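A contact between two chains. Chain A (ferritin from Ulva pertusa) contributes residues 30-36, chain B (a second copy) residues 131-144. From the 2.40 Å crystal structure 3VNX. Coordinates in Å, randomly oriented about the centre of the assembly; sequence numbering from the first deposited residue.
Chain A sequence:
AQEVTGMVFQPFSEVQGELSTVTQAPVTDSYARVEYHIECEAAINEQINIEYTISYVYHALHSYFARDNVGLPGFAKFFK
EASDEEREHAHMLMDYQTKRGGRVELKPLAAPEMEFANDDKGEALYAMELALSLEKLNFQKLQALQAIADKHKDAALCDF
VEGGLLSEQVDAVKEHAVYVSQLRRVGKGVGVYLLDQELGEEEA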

# COMPACT_ATOMS: atom_id res chain seq x y z
N SER A 30 37.20 19.53 40.69
CA SER A 30 36.75 18.51 39.76
C SER A 30 36.85 17.17 40.48
O SER A 30 37.82 16.91 41.19
CB SER A 30 37.67 18.48 38.53
OG SER A 30 37.71 17.18 37.97
N TYR A 31 35.84 16.32 40.31
CA TYR A 31 35.91 15.00 40.91
C TYR A 31 36.54 14.00 39.96
O TYR A 31 36.89 12.89 40.35
CB TYR A 31 34.52 14.50 41.29
CG TYR A 31 33.71 15.44 42.13
CD1 TYR A 31 34.31 16.21 43.13
CD2 TYR A 31 32.33 15.54 41.95
CE1 TYR A 31 33.54 17.06 43.91
CE2 TYR A 31 31.57 16.40 42.72
CZ TYR A 31 32.17 17.15 43.70
OH TYR A 31 31.39 18.00 44.47
N ALA A 32 36.64 14.39 38.69
CA ALA A 32 36.99 13.45 37.63
C ALA A 32 38.49 13.39 37.35
O ALA A 32 39.03 12.33 37.00
CB ALA A 32 36.22 13.79 36.34
N ARG A 33 39.16 14.52 37.53
CA ARG A 33 40.56 14.67 37.11
C ARG A 33 41.48 13.56 37.61
O ARG A 33 41.57 13.31 38.81
CB ARG A 33 41.08 16.03 37.54
CG ARG A 33 42.37 16.43 36.85
CD ARG A 33 42.75 17.84 37.24
NE ARG A 33 43.91 18.28 36.49
CZ ARG A 33 44.06 19.49 35.97
NH1 ARG A 33 43.11 20.40 36.12
NH2 ARG A 33 45.16 19.78 35.28
N VAL A 34 42.15 12.89 36.68
CA VAL A 34 43.09 11.82 37.01
C VAL A 34 44.30 11.89 36.10
O VAL A 34 44.18 11.73 34.88
CB VAL A 34 42.46 10.43 36.83
CG1 VAL A 34 43.56 9.37 36.69
CG2 VAL A 34 41.51 10.10 37.96
N GLU A 35 45.48 12.11 36.70
CA GLU A 35 46.73 12.17 35.93
C GLU A 35 46.59 13.06 34.70
O GLU A 35 47.01 12.69 33.61
CB GLU A 35 47.17 10.78 35.52
CG GLU A 35 47.63 9.93 36.69
CD GLU A 35 48.93 10.45 37.28
OE1 GLU A 35 49.64 11.18 36.56
OE2 GLU A 35 49.23 10.14 38.46
N TYR A 36 46.00 14.22 34.90
CA TYR A 36 45.79 15.17 33.82
C TYR A 36 46.60 16.43 34.10
O TYR A 36 46.15 17.32 34.83
CB TYR A 36 44.28 15.47 33.68
CG TYR A 36 43.96 16.25 32.43
CD1 TYR A 36 44.14 15.69 31.17
CD2 TYR A 36 43.50 17.56 32.50
CE1 TYR A 36 43.87 16.41 30.00
CE2 TYR A 36 43.22 18.29 31.34
CZ TYR A 36 43.42 17.71 30.09
OH TYR A 36 43.15 18.42 28.94
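Chain B, residues 131-144: ALSLEKLNFQKLQA

Residues 131-144 of chain B form an uninterrupted stretch of a longer α-helix, held by regular i to i+4 hydrogen bonds from Glu135(B) N to Ala131(B) O (2.8 Å) at one end to Ala144(B) N to Gln140(B) O (2.8 Å) at the other. Chain A meets it with an irregular segment, neither helix nor strand: turn-like at Tyr31(A) and Ala32(A), extended at Arg33(A) and Val34(A), and left-handed at Glu35(A), so no crossing angle is defined. The segment nevertheless runs in the same general sense as the helix: Tyr31(A) lies near Leu132(B), Val34(A) near Lys136(B) and Phe139(B), and Glu35(A) near Gln143(B). The closest pair of CA atoms is that of Val34(A) and Lys136(B), 6.9 Å apart. Within chain A, the Ser30(A) side chain steadies the start of the segment, its OG accepting hydrogen bonds from Ala32(A) N and Arg33(A) N, both at 3.1 Å. Arg33(A), whose CA-to-CB bond points away from the helix, turns back on its own chain instead, donating from NE (2.9 Å) and NH2 (2.7 Å) to Tyr36(A) O.

The helix presents Leu132(B), Lys136(B), Phe139(B) and Gln143(B) toward chain A, a spacing of three or four residues that places them along one side of the helix. Val34(A) is the centre of the contact and has the largest area covered by the opposing stretch. Its CG1 packs obliquely against the ring of Phe139(B), 3.4 Å from CD2, and lies 3.8 Å from Gln140(B) CG; its CG2 is 3.6 Å from Lys136(B) CE. The aliphatic part of the lysine thus lines the valine while its amino group reaches farther back along chain A, where Lys136(B) NZ donates a hydrogen bond of 2.9 Å to Tyr31(A) O. This is the only direct hydrogen bond between the two stretches, and it uses a backbone carbonyl as acceptor. Beside it, Tyr31(A) CB rests 3.9 Å from Leu132(B) CD2, while the end of the tyrosine side chain leads away from the helix.

At the other end the contact becomes more polar. Glu35(A) CG approaches Gln143(B) OE1 at 3.9 Å, and a water donates hydrogen bonds to both Glu35(A) OE2 (3.1 Å) and Gln140(B) OE1 (3.0 Å), bridging two acceptors that could not hydrogen-bond to each other directly. Gln140(B) also makes a weak hydrogen bond from NE2 to Lys136(B) O, at 3.0 Å, within its own helix. Together the two stretches bury 389 Å².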

# COMPACT_ATOMS: atom_id res chain seq x y z
N ALA B 131 31.63 3.98 43.42
CA ALA B 131 31.69 3.68 41.99
C ALA B 131 32.67 4.59 41.25
O ALA B 131 33.54 4.12 40.52
CB ALA B 131 30.29 3.77 41.35
N LEU B 132 32.52 5.90 41.44
CA LEU B 132 33.43 6.86 40.85
C LEU B 132 34.86 6.49 41.19
O LEU B 132 35.72 6.40 40.31
CB LEU B 132 33.10 8.27 41.35
CG LEU B 132 34.10 9.38 41.00
CD1 LEU B 132 34.34 9.47 39.50
CD2 LEU B 132 33.62 10.72 41.57
N SER B 133 35.10 6.27 42.48
CA SER B 133 36.44 5.96 42.99
C SER B 133 36.99 4.72 42.30
O SER B 133 38.16 4.69 41.88
CB SER B 133 36.40 5.74 44.51
OG SER B 133 35.96 6.91 45.19
N LEU B 134 36.13 3.72 42.16
CA LEU B 134 36.50 2.49 41.45
C LEU B 134 36.83 2.77 39.98
O LEU B 134 37.77 2.20 39.43
CB LEU B 134 35.38 1.45 41.56
CG LEU B 134 35.29 0.73 42.91
CD1 LEU B 134 34.13 -0.27 42.95
CD2 LEU B 134 36.60 0.02 43.22
N GLU B 135 36.07 3.67 39.36
CA GLU B 135 36.29 3.98 37.96
C GLU B 135 37.60 4.74 37.77
O GLU B 135 38.37 4.45 36.84
CB GLU B 135 35.11 4.77 37.41
CG GLU B 135 33.81 3.99 37.40
CD GLU B 135 33.88 2.78 36.50
OE1 GLU B 135 34.73 2.79 35.59
OE2 GLU B 135 33.10 1.83 36.70
N LYS B 136 37.87 5.71 38.64
CA LYS B 136 39.17 6.42 38.62
C LYS B 136 40.33 5.43 38.81
O LYS B 136 41.31 5.46 38.07
CB LYS B 136 39.23 7.52 39.69
CG LYS B 136 38.19 8.63 39.46
CD LYS B 136 38.07 9.59 40.65
CE LYS B 136 39.16 10.66 40.61
NZ LYS B 136 39.11 11.60 41.78
N LEU B 137 40.18 4.54 39.80
CA LEU B 137 41.16 3.49 40.01
C LEU B 137 41.38 2.73 38.70
O LEU B 137 42.53 2.54 38.27
CB LEU B 137 40.68 2.53 41.10
CG LEU B 137 41.77 1.82 41.91
CD1 LEU B 137 41.23 0.55 42.57
CD2 LEU B 137 43.01 1.51 41.09
N ASN B 138 40.29 2.29 38.07
CA ASN B 138 40.45 1.49 36.87
C ASN B 138 41.06 2.28 35.71
O ASN B 138 41.72 1.71 34.85
CB ASN B 138 39.16 0.82 36.43
CG ASN B 138 39.42 -0.34 35.50
OD1 ASN B 138 40.50 -0.91 35.52
ND2 ASN B 138 38.44 -0.70 34.67
N PHE B 139 40.84 3.59 35.69
CA PHE B 139 41.46 4.45 34.70
C PHE B 139 42.98 4.35 34.85
O PHE B 139 43.71 4.20 33.86
CB PHE B 139 40.98 5.89 34.91
CG PHE B 139 41.51 6.86 33.91
CD1 PHE B 139 41.96 6.44 32.67
CD2 PHE B 139 41.55 8.22 34.20
CE1 PHE B 139 42.45 7.35 31.74
CE2 PHE B 139 42.02 9.14 33.29
CZ PHE B 139 42.48 8.70 32.05
N GLN B 140 43.45 4.40 36.08
CA GLN B 140 44.88 4.27 36.31
C GLN B 140 45.37 2.86 35.97
O GLN B 140 46.42 2.70 35.32
CB GLN B 140 45.24 4.66 37.74
CG GLN B 140 45.12 6.16 37.96
CD GLN B 140 44.73 6.54 39.38
OE1 GLN B 140 45.36 7.41 39.99
NE2 GLN B 140 43.69 5.90 39.91
N LYS B 141 44.62 1.84 36.38
CA LYS B 141 44.97 0.47 35.98
C LYS B 141 45.11 0.42 34.46
O LYS B 141 46.09 -0.11 33.94
CB LYS B 141 43.93 -0.54 36.46
CG LYS B 141 43.90 -0.76 37.96
CD LYS B 141 45.25 -1.26 38.48
CE LYS B 141 45.22 -1.52 40.00
NZ LYS B 141 46.31 -2.46 40.44
N LEU B 142 44.14 0.99 33.75
CA LEU B 142 44.21 0.96 32.30
C LEU B 142 45.46 1.69 31.83
O LEU B 142 46.15 1.20 30.94
CB LEU B 142 42.94 1.53 31.65
CG LEU B 142 41.77 0.53 31.65
CD1 LEU B 142 40.44 1.19 31.25
CD2 LEU B 142 42.09 -0.66 30.75
N GLN B 143 45.75 2.85 32.43
CA GLN B 143 46.96 3.59 32.10
C GLN B 143 48.23 2.73 32.27
O GLN B 143 49.09 2.67 31.38
CB GLN B 143 47.05 4.86 32.94
CG GLN B 143 46.29 6.05 32.35
CD GLN B 143 46.10 7.17 33.34
OE1 GLN B 143 46.30 6.99 34.54
NE2 GLN B 143 45.71 8.34 32.85
N ALA B 144 48.33 2.06 33.40
CA ALA B 144 49.41 1.11 33.65
C ALA B 144 49.47 0.02 32.58
O ALA B 144 50.56 -0.39 32.14
CB ALA B 144 49.26 0.49 35.06
O HOH W 1 47.97 7.28 38.48